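Local coordinates for poly-gamma-glutamate hydrolase (Bacillus phage phiNIT1, PDB 3A9L), which hydrolyses the gamma-glutamyl linkages of bacterial poly-gamma-glutamate as a zinc peptidase, at the interface of chains A and B. Sequence-based numbering; all coordinates share one arbitrary frame. Chains: chain A/B, Poly-gamma-glutamate hydrolase.

The interface of chains A and B. Residues chain A 29, 31, 95; chain B 14, 19, 23.
A:Arg29, the last residue of strand 23-29 in this zinc peptidase of the poly-gamma-glutamate hydrolase family, reaches across a two-fold symmetric interface to B:Glu14 of helix 10-16. The pairing repeats with the chains exchanged, though the interface need not be that of a dimer in solution. The arginine leaves its backbone with CG anti to N (chi1 -169°) and runs extended to NE, a span long enough to carry the guanidinium to the other chain. Its NH1 forms a salt bridge with the carboxylate OE1 of B:Glu14 at 3.2 Å. OE1 lies in the guanidinium plane at its edge, but the carboxylate is turned 72° from that plane and its OE2 is 3.5 Å from the same NH1. Both oxygens thus meet one nitrogen, and the hydrogen bond to OE1 is weak. The phenol OH of B:Tyr23, carried there by its long side chain, sits over the guanidinium face, 3.4 Å from NH1; in-plane N-H bonds would not point at it, which fits a polar contact. CB of B:Val19 lies 4.3 Å above that same face, towards its rim, and CB of A:Lys95 3.5 Å above the opposite face; together they probably restrict tilting. The valine CB also covers part of the tyrosine ring face, probably helping hold its orientation. Branched and compact, B:Val19 packs CG2 against the backbone O of A:Arg29 (3.5 Å) and CG1 against the backbone C of A:Asn31 (3.7 Å).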
ATOM      1  N   ARG A  29       3.815  -3.544  -3.539  1.00 20.70           N
ATOM      2  CA  ARG A  29       4.899  -3.950  -4.397  1.00 20.93           C
ATOM      3  C   ARG A  29       5.103  -5.449  -4.129  1.00 20.81           C
ATOM      4  O   ARG A  29       5.433  -5.842  -2.995  1.00 19.46           O
ATOM      5  CB  ARG A  29       6.172  -3.138  -4.082  1.00 20.85           C
ATOM      6  CG  ARG A  29       7.240  -3.361  -5.148  1.00 22.34           C
ATOM      7  CD  ARG A  29       8.581  -2.674  -4.906  1.00 22.99           C
ATOM      8  NE  ARG A  29       9.571  -3.215  -5.836  1.00 22.13           N
ATOM      9  CZ  ARG A  29      10.892  -3.242  -5.648  1.00 20.63           C
ATOM     10  NH1 ARG A  29      11.434  -2.689  -4.593  1.00 21.47           N
ATOM     11  NH2 ARG A  29      11.679  -3.792  -6.564  1.00 17.95           N
ATOM     12  N   ASN A  31       5.760  -7.663  -7.277  1.00 20.61           N
ATOM     13  CA  ASN A  31       6.179  -8.203  -8.569  1.00 21.61           C
ATOM     14  C   ASN A  31       7.367  -7.399  -9.123  1.00 21.33           C
ATOM     15  O   ASN A  31       7.334  -6.162  -9.080  1.00 20.83           O
ATOM     16  CB  ASN A  31       4.990  -8.205  -9.546  1.00 20.89           C
ATOM     17  CG  ASN A  31       5.202  -9.117 -10.762  1.00 22.63           C
ATOM     18  OD1 ASN A  31       5.684  -8.667 -11.808  1.00 21.10           O
ATOM     19  ND2 ASN A  31       4.838 -10.391 -10.631  1.00 20.89           N
ATOM     20  N   LYS A  95      10.934   0.774 -10.269  1.00 22.93           N
ATOM     21  CA  LYS A  95      11.251  -0.572  -9.761  1.00 23.61           C
ATOM     22  C   LYS A  95      10.562  -1.700 -10.555  1.00 23.60           C
ATOM     23  O   LYS A  95      10.680  -2.896 -10.236  1.00 24.37           O
ATOM     24  CB  LYS A  95      10.904  -0.651  -8.267  1.00 24.25           C
ATOM     25  CG  LYS A  95      11.616   0.363  -7.372  1.00 24.75           C
ATOM     26  CD  LYS A  95      13.134   0.299  -7.524  1.00 27.97           C
ATOM     27  CE  LYS A  95      13.844   0.995  -6.354  1.00 26.18           C
ATOM     28  NZ  LYS A  95      13.190   2.272  -5.963  1.00 26.83           N
TER
ATOM     29  N   GLU B  14      17.475  -5.839  -1.517  1.00 24.85           N
ATOM     30  CA  GLU B  14      16.700  -5.641  -2.764  1.00 25.39           C
ATOM     31  C   GLU B  14      17.510  -6.028  -4.012  1.00 25.55           C
ATOM     32  O   GLU B  14      16.986  -6.687  -4.927  1.00 26.32           O
ATOM     33  CB  GLU B  14      16.108  -4.213  -2.861  1.00 23.49           C
ATOM     34  CG  GLU B  14      14.944  -3.937  -1.872  1.00 25.58           C
ATOM     35  CD  GLU B  14      14.038  -2.734  -2.229  1.00 27.33           C
ATOM     36  OE1 GLU B  14      14.267  -2.043  -3.242  1.00 26.98           O
ATOM     37  OE2 GLU B  14      13.058  -2.482  -1.477  1.00 27.41           O
ATOM     38  N   VAL B  19      11.198  -9.589  -5.254  1.00 22.21           N
ATOM     39  CA  VAL B  19       9.984  -9.114  -4.600  1.00 22.29           C
ATOM     40  C   VAL B  19       8.799  -9.971  -5.062  1.00 21.72           C
ATOM     41  O   VAL B  19       8.755 -10.391  -6.237  1.00 22.99           O
ATOM     42  CB  VAL B  19       9.769  -7.583  -4.802  1.00 22.38           C
ATOM     43  CG1 VAL B  19       9.770  -7.208  -6.325  1.00 23.15           C
ATOM     44  CG2 VAL B  19       8.504  -7.104  -4.030  1.00 21.00           C
ATOM     45  N   TYR B  23       9.835 -11.214  -0.510  1.00 18.75           N
ATOM     46  CA  TYR B  23       9.404 -10.075   0.296  1.00 19.51           C
ATOM     47  C   TYR B  23       8.406  -9.210  -0.484  1.00 18.63           C
ATOM     48  O   TYR B  23       8.423  -9.201  -1.704  1.00 19.57           O
ATOM     49  CB  TYR B  23      10.628  -9.218   0.743  1.00 18.01           C
ATOM     50  CG  TYR B  23      11.127  -8.228  -0.318  1.00 20.14           C
ATOM     51  CD1 TYR B  23      10.606  -6.917  -0.415  1.00 18.59           C
ATOM     52  CD2 TYR B  23      12.101  -8.610  -1.243  1.00 17.57           C
ATOM     53  CE1 TYR B  23      11.072  -6.022  -1.433  1.00 18.62           C
ATOM     54  CE2 TYR B  23      12.563  -7.752  -2.220  1.00 20.80           C
ATOM     55  CZ  TYR B  23      12.072  -6.452  -2.307  1.00 19.41           C
ATOM     56  OH  TYR B  23      12.551  -5.637  -3.322  1.00 19.74           O
TER